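Local coordinates for protein ICChI, a glycosylated chitinase (PDB 6IDN) that hydrolyses chitin and also shows lysozyme activity, as a glycosylated plant enzyme of glycosyl hydrolase family 18 with a TIM-barrel fold, at residues I231-L236 with D262-K267; I3-G8 with D23-I28; F183-R188 with Q223-G228; N197-W202 with P242-T247. All blocks are in the same frame, centred on the assembly; numbering follows the deposited sequence.

Contact 1. Residues I231-L236 with D262-K267; sequences IEADDL and DDYSSK. With CA (calcium ion), chain E.
Ile231 gives its backbone oxygen to the phenol of Tyr264. The hydroxyl is the donor, and Tyr264 OH lies 2.6 Å from Ile231 O. The C=O...donor angle is 147°. A water joins the same two residues a second time. It accepts from Ile231 N and donates to Tyr264 OH at 2.9 Å. The phenol oxygen is thus gripped by two bonds, which fix the tip of the ring. Tyr264 CG stands anti to the backbone N (chi1 -164°). The ring spans from helix 264-268 to the start of helix 233-244. Glu232 is the N-cap of helix 233-244. Its carboxylate accepts from Asp234 N and Asp235 N, both from above its plane. Ala233 points its methyl at helix 264-268. Ala233 CB is 4.0 Å from Lys267 CB, and Lys267 CD is as near. The same methyl meets Tyr264 CE1 at 4.1 Å. Asp235 turns to a calcium ion, which Asp235 OD2 binds at 2.2 Å. Asp235 OD1 accepts from a water that is also a calcium ligand. Leu236 brings CD2 to within 3.6 Å of Tyr264 OH, and the two side chains cross at about a right angle. Leu236 also packs on Leu216 and Leu218 of strand 213-219. The contact joins the first turns of two helices on the outside of the TIM barrel. Its chemistry is that of a buried tyrosine with a satisfied hydroxyl: the carbons of Ala233 and Leu236 pack against the phenol, while a carbonyl and a water hold its oxygen.

Contact 2. Residues I3-G8 with D23-I28; sequences IAIYWG and DDYDII
Ile3 to Trp7 pairs in parallel fashion with the strand that starts at Ile27, Ala4 with Ile27 and Ile5 with Ile28; the touching parts diverge by 53°. Ile5 N donates to Ile27 O at 3.0 Å. Ile3 O takes Asp26 N at 2.8 Å and, weakly, Ile27 N. The side chain of Asp26 extends this ladder: Asp26 OD2 accepts from Ile3 N at 3.0 Å with its anti lone pair, and the bond is fairly straight at 163°. Lys269 forms a salt bridge with the same oxygen. Tyr25 carries the apolar part. Ile5 CG2 sits over the centre of its ring, 3.6 Å from the centroid, in a CH-pi contact. Ile5 CD1 reaches Tyr25 CE1 at 3.5 Å. Ile3 CG2 meets the ring at its edge, in plane. The phenol oxygen bonds to Asp261. An alanine in place of Tyr25 would probably open a gap beside Ile5 and leave Asp261 without this partner. Farther along, Ile5 CG2 touches Ile28 CD1 at 3.8 Å, and Ile28 CG2 packs on Trp7 CB. Ala4 and Ile27 meet by their CB atoms on the other face of the sheet. This is the first beta-alpha-beta unit of the TIM barrel, strand 2-7, helix 16-21 and strand 27-36. Thr19 of that helix packs on Trp7, Tyr25 and Ile28, and strand 250-256 pairs with the other edge of strand 2-7.

Contact 3. Residues F183-R188 with Q223-G228; sequences FYNNPR and QAAPGG
Asn185 and Tyr184 turn their side chains to the 223-228 loop in different ways. Asn185 CG is anti to the carbonyl carbon (chi1 -65°), and its amide faces the loop, OD1 directly and ND2 through a water. Asn185 OD1 lies 3.1 Å from Gly227 N and accepts a weak, bent bond of 121°. Asn185 ND2 donates to the water, which in turn donates to Ala224 O at 2.7 Å. The amide is therefore tied to the loop on its oxygen side directly and on its nitrogen side through water. The same ND2 lies in plane at the edge of the Tyr184 ring. The Ala225 methyl touches both side chains, with Ala225 CB 3.6 Å from Asn185 OD1 and 4.0 Å from Tyr184 CD2. Ala225 to Gly228 form a type I beta turn, closed by Gly228 N on Ala225 O. The contact joins two loops that follow neighbouring strands of the TIM barrel, 178-182 and 213-219. At the last residue of the turn, Gly228 O accepts from Asn185 N at 2.8 Å in a nearly straight bond of 172°. Tyr184 CB rests on that oxygen at 3.3 Å. A CB on Gly227 would run into Asn185 OD1. Inward of the loops, Tyr184 packs on Met254 and Trp256 of strand 250-256.

Contact 4. Residues N197-W202 with P242-T247; sequences NLLNSW and PTIKAT
Trp202 CG is anti to the backbone N (chi1 179°), and the indole extends from helix 196-206 to Ile244. Ile244 CG2 is anti to the carbonyl carbon, while CG1 takes the place between N and C (chi1 64°). The CG2 methyl lies over the face of the indole, 3.5 Å from the centroid of the five-membered ring, in a CH-pi contact. Ile244 CB follows it, 3.6 Å from Trp202 CE2. The indole N-H points to Thr247. Trp202 NE1 donates to Thr247 OG1 at 2.9 Å, with an N-H...acceptor angle of 156°. The hydroxyl oxygen lies close to the ring plane. One turn back, Leu199 CD2 touches Thr243 CG2 at 3.7 Å and Ile244 CG2 at 3.8 Å. Leu199 crosses both side chains at about a right angle. The contact packs helix 196-206 against the C-terminal part of helix 233-244 and the turn Ile244-Thr247, on the outside of the TIM barrel. Leu214 and Leu216 of strand 213-219 lie against Trp202. A leucine in place of Trp202 would probably leave Thr247 OG1 without its indole donor and Ile244 without the flat face on which it rests. The indole is thus held twice over, by dispersion on one face and by a hydrogen bond at its edge, and the two together fix its rotation.

Overall arrangement
Contact 2 is the most central, its centre about 9 Å from the centre of the chain, and mainly backbone hydrogen bonds pair its barrel strands. Contact 1 is also largely buried, contacts 3 and 4 partly. Contacts 1 and 4 are each centred about 20 Å from the chain centre. Both use helix 233-244, contact 1 at its start and contact 4 in its later part, and both rest on one aromatic residue with a bonded polar atom. Ile231 and Leu198 join them. Contact 3 is a loop pair where polar bonds, glycines and a water outweigh a small apolar touch. Its Phe183 reaches helix 196-206 of contact 4. Contacts 1 and 2 touch where Ser265 and Ser266 probably bond to Asp24.

Contact 1. Residues I231-L236 with D262-K267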
loop_
_atom_site.group_PDB
_atom_site.type_symbol
_atom_site.label_atom_id
_atom_site.label_comp_id
_atom_site.label_asym_id
_atom_site.label_seq_id
_atom_site.Cartn_x
_atom_site.Cartn_y
_atom_site.Cartn_z
ATOM N N ILE A 231 0.164 3.226 -18.566
ATOM C CA ILE A 231 -0.048 4.467 -19.311
ATOM C C ILE A 231 1.332 5.051 -19.597
ATOM O O ILE A 231 2.101 5.299 -18.662
ATOM C CB ILE A 231 -0.899 5.471 -18.516
ATOM C CG1 ILE A 231 -2.151 4.798 -17.949
ATOM C CG2 ILE A 231 -1.305 6.675 -19.386
ATOM C CD1 ILE A 231 -3.022 5.748 -17.089
ATOM N N GLU A 232 1.653 5.260 -20.872
ATOM C CA GLU A 232 2.922 5.892 -21.201
ATOM C C GLU A 232 2.996 7.249 -20.511
ATOM O O GLU A 232 1.980 7.936 -20.359
ATOM C CB GLU A 232 3.072 6.028 -22.717
ATOM C CG GLU A 232 4.420 6.525 -23.173
ATOM C CD GLU A 232 4.466 8.032 -23.263
ATOM O OE1 GLU A 232 3.395 8.623 -23.523
ATOM O OE2 GLU A 232 5.559 8.622 -23.081
ATOM N N ALA A 233 4.198 7.617 -20.061
ATOM C CA ALA A 233 4.345 8.768 -19.173
ATOM C C ALA A 233 3.755 10.040 -19.785
ATOM O O ALA A 233 3.044 10.789 -19.100
ATOM C CB ALA A 233 5.822 8.965 -18.824
ATOM N N ASP A 234 4.013 10.289 -21.071
ATOM C CA ASP A 234 3.530 11.529 -21.678
ATOM C C ASP A 234 2.005 11.557 -21.745
ATOM O O ASP A 234 1.386 12.615 -21.557
ATOM C CB ASP A 234 4.157 11.708 -23.057
ATOM C CG ASP A 234 5.616 12.116 -22.970
ATOM O OD1 ASP A 234 5.981 12.814 -21.998
ATOM O OD2 ASP A 234 6.398 11.747 -23.867
ATOM N N ASP A 235 1.382 10.403 -21.993
ATOM C CA ASP A 235 -0.076 10.327 -21.981
ATOM C C ASP A 235 -0.632 10.557 -20.586
ATOM O O ASP A 235 -1.688 11.181 -20.427
ATOM C CB ASP A 235 -0.541 8.964 -22.487
ATOM C CG ASP A 235 -0.407 8.801 -23.992
ATOM O OD1 ASP A 235 -0.007 9.741 -24.727
ATOM O OD2 ASP A 235 -0.705 7.686 -24.440
ATOM N N LEU A 236 0.013 9.992 -19.564
ATOM C CA LEU A 236 -0.432 10.250 -18.199
ATOM C C LEU A 236 -0.407 11.743 -17.907
ATOM O O LEU A 236 -1.367 12.309 -17.367
ATOM C CB LEU A 236 0.457 9.490 -17.209
ATOM C CG LEU A 236 0.083 9.658 -15.742
ATOM C CD1 LEU A 236 -1.235 8.936 -15.475
ATOM C CD2 LEU A 236 1.176 9.123 -14.832
ATOM N N ASP A 262 12.208 1.804 -13.499
ATOM C CA ASP A 262 13.530 2.250 -13.927
ATOM C C ASP A 262 13.559 3.764 -14.109
ATOM O O ASP A 262 14.490 4.439 -13.655
ATOM C CB ASP A 262 13.940 1.544 -15.225
ATOM C CG ASP A 262 13.874 0.023 -15.125
ATOM O OD1 ASP A 262 13.778 -0.520 -14.004
ATOM O OD2 ASP A 262 13.917 -0.636 -16.185
ATOM N N ASP A 263 12.551 4.315 -14.787
ATOM C CA ASP A 263 12.506 5.761 -14.974
ATOM C C ASP A 263 11.086 6.319 -15.031
ATOM O O ASP A 263 10.920 7.487 -15.402
ATOM C CB ASP A 263 13.285 6.171 -16.246
ATOM C CG ASP A 263 12.804 5.455 -17.497
ATOM O OD1 ASP A 263 11.674 4.932 -17.511
ATOM O OD2 ASP A 263 13.568 5.412 -18.480
ATOM N N TYR A 264 10.062 5.545 -14.672
ATOM C CA TYR A 264 8.698 6.055 -14.768
ATOM C C TYR A 264 8.465 7.181 -13.772
ATOM O O TYR A 264 8.025 8.272 -14.154
ATOM C CB TYR A 264 7.696 4.921 -14.557
ATOM C CG TYR A 264 6.272 5.228 -14.990
ATOM C CD1 TYR A 264 5.961 5.426 -16.327
ATOM C CD2 TYR A 264 5.240 5.305 -14.055
ATOM C CE1 TYR A 264 4.660 5.687 -16.730
ATOM C CE2 TYR A 264 3.932 5.572 -14.456
ATOM C CZ TYR A 264 3.655 5.760 -15.788
ATOM O OH TYR A 264 2.354 6.016 -16.196
ATOM N N SER A 265 8.780 6.958 -12.489
ATOM C CA SER A 265 8.543 8.014 -11.507
ATOM C C SER A 265 9.401 9.242 -11.786
ATOM O O SER A 265 8.968 10.372 -11.544
ATOM C CB SER A 265 8.776 7.497 -10.080
ATOM O OG SER A 265 10.098 7.015 -9.909
ATOM N N SER A 266 10.623 9.045 -12.290
ATOM C CA SER A 266 11.449 10.195 -12.639
ATOM C C SER A 266 10.794 11.016 -13.743
ATOM O O SER A 266 10.881 12.250 -13.745
ATOM C CB SER A 266 12.845 9.739 -13.063
ATOM O OG SER A 266 13.577 9.205 -11.973
ATOM N N LYS A 267 10.122 10.349 -14.681
ATOM C CA LYS A 267 9.493 11.055 -15.793
ATOM C C LYS A 267 8.225 11.788 -15.367
ATOM O O LYS A 267 7.883 12.815 -15.964
ATOM C CB LYS A 267 9.150 10.077 -16.923
ATOM C CG LYS A 267 10.314 9.580 -17.750
ATOM C CD LYS A 267 9.840 8.492 -18.717
ATOM C CE LYS A 267 10.993 7.838 -19.445
ATOM N NZ LYS A 267 11.674 8.822 -20.315
HETATM CA CA CA E . -1.427 7.467 -26.535
HETATM O O HOH W 1 1.222 3.359 -15.775
HETATM O O HOH W 2 0.041 9.027 -27.149
#

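Contact 2. Residues I3-G8 with D23-I28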
loop_
_atom_site.group_PDB
_atom_site.type_symbol
_atom_site.label_atom_id
_atom_site.label_comp_id
_atom_site.label_asym_id
_atom_site.label_seq_id
_atom_site.Cartn_x
_atom_site.Cartn_y
_atom_site.Cartn_z
ATOM N N ILE A 3 4.210 10.441 -4.458
ATOM C CA ILE A 3 4.328 9.133 -5.091
ATOM C C ILE A 3 4.549 8.089 -4.009
ATOM O O ILE A 3 5.436 8.244 -3.163
ATOM C CB ILE A 3 5.461 9.089 -6.131
ATOM C CG1 ILE A 3 5.164 10.070 -7.261
ATOM C CG2 ILE A 3 5.619 7.673 -6.665
ATOM C CD1 ILE A 3 6.216 10.084 -8.359
ATOM N N ALA A 4 3.739 7.034 -4.037
ATOM C CA ALA A 4 3.917 5.863 -3.190
ATOM C C ALA A 4 4.389 4.713 -4.060
ATOM O O ALA A 4 3.983 4.601 -5.218
ATOM C CB ALA A 4 2.611 5.455 -2.493
ATOM N N ILE A 5 5.242 3.854 -3.512
ATOM C CA ILE A 5 5.714 2.708 -4.277
ATOM C C ILE A 5 5.792 1.493 -3.372
ATOM O O ILE A 5 6.040 1.606 -2.170
ATOM C CB ILE A 5 7.081 2.966 -4.950
ATOM C CG1 ILE A 5 7.310 1.915 -6.048
ATOM C CG2 ILE A 5 8.210 2.959 -3.910
ATOM C CD1 ILE A 5 8.132 2.394 -7.211
ATOM N N TYR A 6 5.590 0.316 -3.973
ATOM C CA TYR A 6 5.763 -0.957 -3.284
ATOM C C TYR A 6 7.201 -1.454 -3.393
ATOM O O TYR A 6 7.812 -1.420 -4.465
ATOM C CB TYR A 6 4.810 -2.012 -3.851
ATOM C CG TYR A 6 3.402 -1.848 -3.335
ATOM C CD1 TYR A 6 2.526 -0.957 -3.939
ATOM C CD2 TYR A 6 2.945 -2.585 -2.248
ATOM C CE1 TYR A 6 1.249 -0.782 -3.461
ATOM C CE2 TYR A 6 1.652 -2.428 -1.767
ATOM C CZ TYR A 6 0.814 -1.520 -2.385
ATOM O OH TYR A 6 -0.465 -1.334 -1.915
ATOM N N TRP A 7 7.712 -1.950 -2.273
ATOM C CA TRP A 7 9.043 -2.528 -2.212
ATOM C C TRP A 7 8.965 -3.821 -1.417
ATOM O O TRP A 7 8.143 -3.956 -0.507
ATOM C CB TRP A 7 10.039 -1.551 -1.569
ATOM C CG TRP A 7 11.432 -2.085 -1.344
ATOM C CD1 TRP A 7 12.507 -1.903 -2.154
ATOM C CD2 TRP A 7 11.905 -2.851 -0.216
ATOM N NE1 TRP A 7 13.627 -2.515 -1.615
ATOM C CE2 TRP A 7 13.275 -3.103 -0.426
ATOM C CE3 TRP A 7 11.299 -3.348 0.944
ATOM C CZ2 TRP A 7 14.040 -3.830 0.475
ATOM C CZ3 TRP A 7 12.061 -4.071 1.836
ATOM C CH2 TRP A 7 13.416 -4.303 1.599
ATOM N N GLY A 8 9.805 -4.782 -1.790
ATOM C CA GLY A 8 9.914 -6.011 -1.030
ATOM C C GLY A 8 9.826 -7.283 -1.847
ATOM O O GLY A 8 10.311 -8.330 -1.411
ATOM N N ASP A 23 14.818 9.747 -4.064
ATOM C CA ASP A 23 14.110 10.989 -3.778
ATOM C C ASP A 23 12.858 11.141 -4.643
ATOM O O ASP A 23 12.305 12.236 -4.760
ATOM C CB ASP A 23 15.047 12.197 -3.924
ATOM C CG ASP A 23 16.141 12.195 -2.875
ATOM O OD1 ASP A 23 15.827 11.885 -1.708
ATOM O OD2 ASP A 23 17.310 12.488 -3.207
ATOM N N ASP A 24 12.396 10.038 -5.237
ATOM C CA ASP A 24 11.169 10.034 -6.026
ATOM C C ASP A 24 9.938 9.675 -5.212
ATOM O O ASP A 24 8.818 9.953 -5.660
ATOM C CB ASP A 24 11.283 9.040 -7.192
ATOM C CG ASP A 24 12.102 9.582 -8.346
ATOM O OD1 ASP A 24 12.389 10.797 -8.360
ATOM O OD2 ASP A 24 12.468 8.794 -9.247
ATOM N N TYR A 25 10.107 9.058 -4.043
ATOM C CA TYR A 25 8.986 8.477 -3.311
ATOM C C TYR A 25 8.772 9.177 -1.979
ATOM O O TYR A 25 9.729 9.500 -1.261
ATOM C CB TYR A 25 9.198 6.984 -3.070
ATOM C CG TYR A 25 9.714 6.253 -4.282
ATOM C CD1 TYR A 25 9.003 6.258 -5.475
ATOM C CD2 TYR A 25 10.937 5.573 -4.248
ATOM C CE1 TYR A 25 9.469 5.590 -6.587
ATOM C CE2 TYR A 25 11.403 4.897 -5.361
ATOM C CZ TYR A 25 10.674 4.911 -6.527
ATOM O OH TYR A 25 11.132 4.245 -7.639
ATOM N N ASP A 26 7.508 9.420 -1.673
ATOM C CA ASP A 26 7.103 9.968 -0.393
ATOM C C ASP A 26 6.586 8.915 0.568
ATOM O O ASP A 26 6.550 9.181 1.771
ATOM C CB ASP A 26 6.010 11.015 -0.611
ATOM C CG ASP A 26 6.438 12.085 -1.577
ATOM O OD1 ASP A 26 7.113 13.055 -1.130
ATOM O OD2 ASP A 26 6.152 11.945 -2.788
ATOM N N ILE A 27 6.177 7.751 0.054
ATOM C CA ILE A 27 5.638 6.635 0.837
ATOM C C ILE A 27 6.178 5.336 0.258
ATOM O O ILE A 27 6.189 5.155 -0.964
ATOM C CB ILE A 27 4.095 6.610 0.811
ATOM C CG1 ILE A 27 3.551 7.932 1.351
ATOM C CG2 ILE A 27 3.579 5.459 1.628
ATOM C CD1 ILE A 27 2.086 8.140 1.083
ATOM N N ILE A 28 6.635 4.435 1.126
ATOM C CA ILE A 28 7.074 3.101 0.719
ATOM C C ILE A 28 6.151 2.094 1.374
ATOM O O ILE A 28 6.050 2.058 2.604
ATOM C CB ILE A 28 8.525 2.795 1.132
ATOM C CG1 ILE A 28 9.459 3.967 0.835
ATOM C CG2 ILE A 28 9.017 1.499 0.457
ATOM C CD1 ILE A 28 9.704 4.186 -0.618
#

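Contact 3. Residues F183-R188 with Q223-G228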
loop_
_atom_site.group_PDB
_atom_site.type_symbol
_atom_site.label_atom_id
_atom_site.label_comp_id
_atom_site.label_asym_id
_atom_site.label_seq_id
_atom_site.Cartn_x
_atom_site.Cartn_y
_atom_site.Cartn_z
ATOM N N PHE A 183 -5.645 0.928 -10.960
ATOM C CA PHE A 183 -6.174 1.003 -12.323
ATOM C C PHE A 183 -5.274 0.170 -13.236
ATOM O O PHE A 183 -4.576 0.669 -14.117
ATOM C CB PHE A 183 -6.272 2.461 -12.770
ATOM C CG PHE A 183 -7.454 3.178 -12.202
ATOM C CD1 PHE A 183 -8.669 3.099 -12.836
ATOM C CD2 PHE A 183 -7.363 3.863 -11.000
ATOM C CE1 PHE A 183 -9.789 3.747 -12.308
ATOM C CE2 PHE A 183 -8.479 4.504 -10.472
ATOM C CZ PHE A 183 -9.687 4.436 -11.127
ATOM N N TYR A 184 -5.294 -1.138 -12.984
ATOM C CA TYR A 184 -4.545 -2.088 -13.797
ATOM C C TYR A 184 -5.077 -3.476 -13.519
ATOM O O TYR A 184 -5.698 -3.730 -12.484
ATOM C CB TYR A 184 -3.022 -2.038 -13.564
ATOM C CG TYR A 184 -2.509 -2.098 -12.125
ATOM C CD1 TYR A 184 -2.404 -0.940 -11.355
ATOM C CD2 TYR A 184 -2.097 -3.300 -11.556
ATOM C CE1 TYR A 184 -1.912 -0.971 -10.055
ATOM C CE2 TYR A 184 -1.609 -3.343 -10.255
ATOM C CZ TYR A 184 -1.527 -2.177 -9.503
ATOM O OH TYR A 184 -1.039 -2.206 -8.207
ATOM N N ASN A 185 -4.835 -4.356 -14.482
ATOM C CA ASN A 185 -5.331 -5.734 -14.468
ATOM C C ASN A 185 -6.853 -5.802 -14.402
ATOM O O ASN A 185 -7.406 -6.814 -13.958
ATOM C CB ASN A 185 -4.713 -6.542 -13.319
ATOM C CG ASN A 185 -3.219 -6.719 -13.482
ATOM O OD1 ASN A 185 -2.713 -6.700 -14.597
ATOM N ND2 ASN A 185 -2.508 -6.901 -12.366
ATOM N N ASN A 186 -7.551 -4.754 -14.840
ATOM C CA ASN A 186 -9.005 -4.816 -14.996
ATOM C C ASN A 186 -9.411 -3.951 -16.173
ATOM O O ASN A 186 -9.654 -2.748 -16.024
ATOM C CB ASN A 186 -9.753 -4.379 -13.738
ATOM C CG ASN A 186 -11.231 -4.717 -13.817
ATOM O OD1 ASN A 186 -11.757 -4.947 -14.906
ATOM N ND2 ASN A 186 -11.907 -4.740 -12.673
ATOM N N PRO A 187 -9.528 -4.542 -17.365
ATOM C CA PRO A 187 -9.886 -3.754 -18.558
ATOM C C PRO A 187 -11.256 -3.091 -18.487
ATOM O O PRO A 187 -11.576 -2.282 -19.362
ATOM C CB PRO A 187 -9.836 -4.791 -19.688
ATOM C CG PRO A 187 -8.888 -5.850 -19.179
ATOM C CD PRO A 187 -9.157 -5.926 -17.705
ATOM N N ARG A 188 -12.069 -3.394 -17.475
ATOM C CA ARG A 188 -13.344 -2.704 -17.346
ATOM C C ARG A 188 -13.160 -1.250 -16.918
ATOM O O ARG A 188 -13.992 -0.396 -17.248
ATOM C CB ARG A 188 -14.238 -3.463 -16.359
ATOM C CG ARG A 188 -14.569 -4.890 -16.812
ATOM C CD ARG A 188 -15.228 -5.704 -15.696
ATOM N NE ARG A 188 -15.258 -7.131 -16.024
ATOM C CZ ARG A 188 -15.175 -8.110 -15.126
ATOM N NH1 ARG A 188 -15.063 -7.821 -13.831
ATOM N NH2 ARG A 188 -15.205 -9.379 -15.527
ATOM N N GLN A 223 5.498 -4.603 -18.013
ATOM C CA GLN A 223 5.805 -5.883 -17.383
ATOM C C GLN A 223 5.257 -5.984 -15.961
ATOM O O GLN A 223 5.076 -7.100 -15.458
ATOM C CB GLN A 223 7.320 -6.103 -17.365
ATOM C CG GLN A 223 7.963 -6.314 -18.737
ATOM C CD GLN A 223 8.116 -5.029 -19.552
ATOM O OE1 GLN A 223 7.925 -3.920 -19.048
ATOM N NE2 GLN A 223 8.470 -5.184 -20.825
ATOM N N ALA A 224 5.013 -4.853 -15.298
ATOM C CA ALA A 224 4.474 -4.884 -13.942
ATOM C C ALA A 224 3.013 -5.309 -13.902
ATOM O O ALA A 224 2.531 -5.710 -12.841
ATOM C CB ALA A 224 4.621 -3.514 -13.285
ATOM N N ALA A 225 2.288 -5.202 -15.008
ATOM C CA ALA A 225 0.872 -5.572 -15.051
ATOM C C ALA A 225 0.589 -6.165 -16.417
ATOM O O ALA A 225 0.090 -5.480 -17.326
ATOM C CB ALA A 225 -0.035 -4.371 -14.764
ATOM N N PRO A 226 0.898 -7.447 -16.601
ATOM C CA PRO A 226 0.604 -8.093 -17.889
ATOM C C PRO A 226 -0.862 -8.031 -18.272
ATOM O O PRO A 226 -1.177 -8.082 -19.467
ATOM C CB PRO A 226 1.066 -9.539 -17.667
ATOM C CG PRO A 226 2.101 -9.443 -16.582
ATOM C CD PRO A 226 1.646 -8.331 -15.683
ATOM N N GLY A 227 -1.766 -7.910 -17.304
ATOM C CA GLY A 227 -3.179 -7.784 -17.586
ATOM C C GLY A 227 -3.637 -6.418 -18.050
ATOM O O GLY A 227 -4.831 -6.221 -18.298
ATOM N N GLY A 228 -2.727 -5.470 -18.189
ATOM C CA GLY A 228 -3.028 -4.187 -18.792
ATOM C C GLY A 228 -3.110 -3.080 -17.758
ATOM O O GLY A 228 -3.206 -3.306 -16.551
HETATM O O HOH W 3 0.452 -6.997 -11.587
#

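Contact 4. Residues N197-W202 with P242-T247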
loop_
_atom_site.group_PDB
_atom_site.type_symbol
_atom_site.label_atom_id
_atom_site.label_comp_id
_atom_site.label_asym_id
_atom_site.label_seq_id
_atom_site.Cartn_x
_atom_site.Cartn_y
_atom_site.Cartn_z
ATOM N N ASN A 197 -12.890 5.408 -19.355
ATOM C CA ASN A 197 -13.398 4.557 -18.281
ATOM C C ASN A 197 -12.666 4.820 -16.968
ATOM O O ASN A 197 -13.277 4.805 -15.889
ATOM C CB ASN A 197 -13.269 3.082 -18.664
ATOM C CG ASN A 197 -14.279 2.649 -19.717
ATOM O OD1 ASN A 197 -15.294 3.316 -19.954
ATOM N ND2 ASN A 197 -14.010 1.512 -20.353
ATOM N N LEU A 198 -11.352 5.051 -17.039
ATOM C CA LEU A 198 -10.579 5.363 -15.838
ATOM C C LEU A 198 -11.119 6.619 -15.166
ATOM O O LEU A 198 -11.369 6.638 -13.953
ATOM C CB LEU A 198 -9.105 5.537 -16.220
ATOM C CG LEU A 198 -8.097 5.936 -15.148
ATOM C CD1 LEU A 198 -6.731 5.445 -15.620
ATOM C CD2 LEU A 198 -8.061 7.460 -14.926
ATOM N N LEU A 199 -11.288 7.685 -15.948
ATOM C CA LEU A 199 -11.747 8.947 -15.380
ATOM C C LEU A 199 -13.182 8.843 -14.874
ATOM O O LEU A 199 -13.520 9.424 -13.835
ATOM C CB LEU A 199 -11.611 10.050 -16.426
ATOM C CG LEU A 199 -10.156 10.373 -16.773
ATOM C CD1 LEU A 199 -10.085 11.341 -17.956
ATOM C CD2 LEU A 199 -9.413 10.934 -15.553
ATOM N N ASN A 200 -14.037 8.090 -15.576
ATOM C CA ASN A 200 -15.401 7.890 -15.087
ATOM C C ASN A 200 -15.408 7.152 -13.752
ATOM O O ASN A 200 -16.138 7.526 -12.827
ATOM C CB ASN A 200 -16.228 7.131 -16.125
ATOM C CG ASN A 200 -16.648 8.009 -17.294
ATOM O OD1 ASN A 200 -16.575 9.242 -17.229
ATOM N ND2 ASN A 200 -17.107 7.377 -18.367
ATOM N N SER A 201 -14.615 6.086 -13.641
ATOM C CA SER A 201 -14.478 5.389 -12.366
ATOM C C SER A 201 -13.991 6.336 -11.276
ATOM O O SER A 201 -14.570 6.405 -10.184
ATOM C CB SER A 201 -13.503 4.219 -12.523
ATOM O OG SER A 201 -13.294 3.560 -11.288
ATOM N N TRP A 202 -12.909 7.065 -11.558
ATOM C CA TRP A 202 -12.380 8.024 -10.590
ATOM C C TRP A 202 -13.441 9.046 -10.177
ATOM O O TRP A 202 -13.733 9.206 -8.984
ATOM C CB TRP A 202 -11.157 8.714 -11.195
ATOM C CG TRP A 202 -10.509 9.740 -10.328
ATOM C CD1 TRP A 202 -10.865 11.046 -10.215
ATOM C CD2 TRP A 202 -9.371 9.555 -9.465
ATOM N NE1 TRP A 202 -10.033 11.689 -9.329
ATOM C CE2 TRP A 202 -9.098 10.801 -8.867
ATOM C CE3 TRP A 202 -8.559 8.458 -9.148
ATOM C CZ2 TRP A 202 -8.046 10.989 -7.958
ATOM C CZ3 TRP A 202 -7.499 8.646 -8.248
ATOM C CH2 TRP A 202 -7.258 9.898 -7.667
ATOM N N PRO A 242 -3.913 16.115 -15.192
ATOM C CA PRO A 242 -4.610 17.405 -15.027
ATOM C C PRO A 242 -6.086 17.252 -14.693
ATOM O O PRO A 242 -6.664 18.141 -14.057
ATOM C CB PRO A 242 -4.407 18.094 -16.380
ATOM C CG PRO A 242 -3.286 17.363 -17.050
ATOM C CD PRO A 242 -3.366 15.956 -16.555
ATOM N N THR A 243 -6.713 16.145 -15.092
ATOM C CA THR A 243 -8.117 15.917 -14.766
ATOM C C THR A 243 -8.290 15.466 -13.315
ATOM O O THR A 243 -9.103 16.035 -12.576
ATOM C CB THR A 243 -8.722 14.888 -15.733
ATOM O OG1 THR A 243 -8.683 15.398 -17.084
ATOM C CG2 THR A 243 -10.180 14.590 -15.346
ATOM N N ILE A 244 -7.524 14.462 -12.874
ATOM C CA ILE A 244 -7.744 13.956 -11.517
ATOM C C ILE A 244 -7.250 14.930 -10.457
ATOM O O ILE A 244 -7.726 14.883 -9.317
ATOM C CB ILE A 244 -7.111 12.566 -11.293
ATOM C CG1 ILE A 244 -5.587 12.601 -11.425
ATOM C CG2 ILE A 244 -7.744 11.526 -12.222
ATOM C CD1 ILE A 244 -4.926 11.234 -11.082
ATOM N N LYS A 245 -6.333 15.836 -10.802
ATOM C CA LYS A 245 -5.897 16.836 -9.829
ATOM C C LYS A 245 -7.016 17.794 -9.435
ATOM O O LYS A 245 -6.873 18.517 -8.441
ATOM C CB LYS A 245 -4.738 17.655 -10.388
ATOM C CG LYS A 245 -3.373 16.984 -10.355
ATOM C CD LYS A 245 -2.421 17.850 -11.166
ATOM C CE LYS A 245 -0.959 17.746 -10.755
ATOM N NZ LYS A 245 -0.101 18.413 -11.797
ATOM N N ALA A 246 -8.112 17.843 -10.197
ATOM C CA ALA A 246 -9.226 18.705 -9.816
ATOM C C ALA A 246 -10.012 18.143 -8.639
ATOM O O ALA A 246 -10.748 18.890 -7.987
ATOM C CB ALA A 246 -10.154 18.935 -11.012
ATOM N N THR A 247 -9.866 16.849 -8.354
ATOM C CA THR A 247 -10.533 16.229 -7.217
ATOM C C THR A 247 -9.921 16.741 -5.915
ATOM O O THR A 247 -8.697 16.806 -5.786
ATOM C CB THR A 247 -10.391 14.709 -7.333
ATOM O OG1 THR A 247 -10.998 14.280 -8.563
ATOM C CG2 THR A 247 -11.047 14.000 -6.161
#